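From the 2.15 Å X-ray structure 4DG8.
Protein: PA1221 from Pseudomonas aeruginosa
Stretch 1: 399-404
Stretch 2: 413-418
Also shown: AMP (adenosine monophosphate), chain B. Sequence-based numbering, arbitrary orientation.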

# COMPACT_ATOMS: atom_id res chain seq x y z
N ARG A 399 -13.01 10.44 -6.75
CA ARG A 399 -13.46 11.02 -5.48
C ARG A 399 -13.03 10.12 -4.32
O ARG A 399 -13.46 8.96 -4.23
CB ARG A 399 -14.98 11.15 -5.49
CG ARG A 399 -15.51 12.03 -6.60
CD ARG A 399 -17.03 11.97 -6.69
NE ARG A 399 -17.68 12.50 -5.50
CZ ARG A 399 -18.97 12.82 -5.44
NH1 ARG A 399 -19.74 12.66 -6.51
NH2 ARG A 399 -19.50 13.30 -4.32
N THR A 400 -12.21 10.65 -3.43
CA THR A 400 -11.53 9.83 -2.43
C THR A 400 -12.39 9.44 -1.22
O THR A 400 -12.10 8.44 -0.54
CB THR A 400 -10.29 10.56 -1.87
OG1 THR A 400 -10.71 11.81 -1.34
CG2 THR A 400 -9.23 10.79 -2.96
N GLY A 401 -13.41 10.24 -0.94
CA GLY A 401 -14.13 10.14 0.32
C GLY A 401 -13.35 10.75 1.49
O GLY A 401 -13.76 10.65 2.65
N ASP A 402 -12.21 11.37 1.19
CA ASP A 402 -11.46 12.07 2.22
C ASP A 402 -11.84 13.55 2.29
O ASP A 402 -12.00 14.22 1.26
CB ASP A 402 -9.94 11.90 2.00
CG ASP A 402 -9.47 10.48 2.22
OD1 ASP A 402 -9.90 9.84 3.21
OD2 ASP A 402 -8.66 10.01 1.41
N ARG A 403 -12.01 14.06 3.50
CA ARG A 403 -12.36 15.45 3.71
C ARG A 403 -11.15 16.20 4.25
O ARG A 403 -10.44 15.72 5.16
CB ARG A 403 -13.54 15.60 4.68
CG ARG A 403 -14.85 14.97 4.19
CD ARG A 403 -16.06 15.69 4.77
NE ARG A 403 -16.21 17.03 4.20
CZ ARG A 403 -17.00 17.98 4.71
NH1 ARG A 403 -17.72 17.73 5.79
NH2 ARG A 403 -17.07 19.17 4.12
N ALA A 404 -10.91 17.37 3.66
CA ALA A 404 -9.81 18.24 4.05
C ALA A 404 -10.18 19.71 3.84
O ALA A 404 -11.31 20.03 3.45
CB ALA A 404 -8.55 17.88 3.28
N ARG A 413 -4.99 20.25 4.37
CA ARG A 413 -5.00 19.83 5.76
C ARG A 413 -6.07 18.75 5.92
O ARG A 413 -7.27 19.02 5.76
CB ARG A 413 -5.30 21.05 6.63
CG ARG A 413 -4.41 22.25 6.28
CD ARG A 413 -2.94 21.97 6.63
NE ARG A 413 -2.78 21.98 8.08
CZ ARG A 413 -2.40 23.03 8.80
NH1 ARG A 413 -2.09 24.19 8.21
NH2 ARG A 413 -2.32 22.93 10.11
N PHE A 414 -5.65 17.52 6.22
CA PHE A 414 -6.56 16.38 6.28
C PHE A 414 -7.53 16.47 7.46
O PHE A 414 -7.14 16.72 8.60
CB PHE A 414 -5.77 15.08 6.34
CG PHE A 414 -6.63 13.85 6.30
CD1 PHE A 414 -6.92 13.22 5.10
CD2 PHE A 414 -7.13 13.31 7.48
CE1 PHE A 414 -7.70 12.08 5.06
CE2 PHE A 414 -7.90 12.16 7.46
CZ PHE A 414 -8.20 11.55 6.25
N ILE A 415 -8.82 16.26 7.18
CA ILE A 415 -9.82 16.31 8.24
C ILE A 415 -10.29 14.92 8.67
O ILE A 415 -10.16 14.55 9.85
CB ILE A 415 -11.01 17.20 7.87
CG1 ILE A 415 -10.54 18.66 7.72
CG2 ILE A 415 -12.11 17.09 8.92
CD1 ILE A 415 -11.59 19.60 7.14
N GLY A 416 -10.86 14.16 7.74
CA GLY A 416 -11.36 12.84 8.10
C GLY A 416 -12.35 12.27 7.10
O GLY A 416 -12.48 12.78 5.99
N ARG A 417 -13.04 11.20 7.49
CA ARG A 417 -14.07 10.62 6.62
C ARG A 417 -15.45 10.69 7.26
O ARG A 417 -15.58 10.77 8.47
CB ARG A 417 -13.73 9.17 6.24
CG ARG A 417 -12.41 9.04 5.49
CD ARG A 417 -12.11 7.60 5.16
NE ARG A 417 -13.07 7.06 4.21
CZ ARG A 417 -13.00 7.23 2.90
NH1 ARG A 417 -12.01 7.95 2.38
NH2 ARG A 417 -13.93 6.69 2.11
N GLY A 418 -16.47 10.66 6.41
CA GLY A 418 -17.84 10.62 6.88
C GLY A 418 -18.40 9.21 6.88
O GLY A 418 -19.45 8.96 7.47
P AMP B . -4.74 2.96 1.38
O1P AMP B . -4.78 1.57 2.00
O2P AMP B . -3.38 3.56 1.04
O3P AMP B . -5.62 2.91 0.15
O5' AMP B . -5.54 3.97 2.30
C5' AMP B . -5.86 5.27 1.82
C4' AMP B . -6.57 6.08 2.87
O4' AMP B . -5.76 6.17 4.07
C3' AMP B . -6.85 7.53 2.50
O3' AMP B . -7.99 7.68 1.67
C2' AMP B . -6.98 8.20 3.86
O2' AMP B . -8.26 7.94 4.42
C1' AMP B . -5.93 7.43 4.68
N9 AMP B . -4.62 8.13 4.69
C8 AMP B . -3.56 7.77 3.93
N7 AMP B . -2.49 8.59 4.14
C5 AMP B . -2.86 9.50 5.05
C6 AMP B . -2.21 10.66 5.73
N6 AMP B . -0.94 11.00 5.45
N1 AMP B . -2.93 11.36 6.63
C2 AMP B . -4.21 11.01 6.91
N3 AMP B . -4.86 9.98 6.33
C4 AMP B . -4.26 9.19 5.42
O HOH W 1 -16.14 9.50 4.06

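Two antiparallel segments of one chain, 399-404 and 413-418, bury 444 Å² between them, and R403, R417 and A404 account for the largest shares. R403 makes all three of its hydrogen bonds across the contact through its backbone. R403 N donates to G416 O (2.8 Å), and R403 O accepts two hydrogen bonds, from G416 N (3.0 Å) and from I415 N (2.6 Å). The doubled acceptor marks a β-bulge: R403 pairs with G416, but the next residue, A404, pairs with F414, so I415 is the extra residue on the second strand. The R403 side chain (chi1 m) passes with its CB 4.4 Å from I415 CB, then its end leads away, and the residue is exposed. G416 has backbone angles (phi 162°, psi -167°) at which a CB would be jammed against the preceding carbonyl oxygen, so glycine suits the bulge.

A404 is buried on the same face of the sheet as F414, and the two form the closest CA pair of the register, with A404 CA 4.4 Å from F414 CA. A404 CB lies just 3.0 Å from R413 O and 3.9 Å from F414 CA, a tight fit for even a methyl group. From the bulge, I415 CD1 lies 3.6 Å from A404 C, a methyl group packed against the peptide carbonyl.

R417 ties the other end of the contact with its side chain. Extended through chi2 (t) and turned at chi3 (p), it brings R417 NH1 to T400 O (3.0 Å, nearly linear) and to D402 OD1 (3.0 Å), the latter hydrogen bond forming part of a salt bridge. Both acceptors lie at the edge of the guanidinium, near its plane, while G401 O sits over one face. G401 has positive phi (76°), which favours glycine, and an ideal CB there would stand 2.5 Å from R417 NH2, a clash. A water links the two stretches nearby, its O donating to G401 O (3.0 Å) and accepting from G418 N (2.6 Å).

D402, buried with chi1 m, joins this contact to the nucleotide. D402 OD1 receives AMP O2' (2.8 Å) as well as R417 NH1, and D402 OD2 receives AMP O3' in a very short hydrogen bond (2.4 Å); a carboxylate, with two oxygens, can serve both ribose hydroxyls and the arginine. D402 N donates to T400 OG1 (3.0 Å), a bond within the first stretch that spans G401. The F414 ring (chi1 t) lies between R403 O over one face and AMP N3 over the opposite face, with D402 OD1 at its edge, 3.6 Å from F414 CE1.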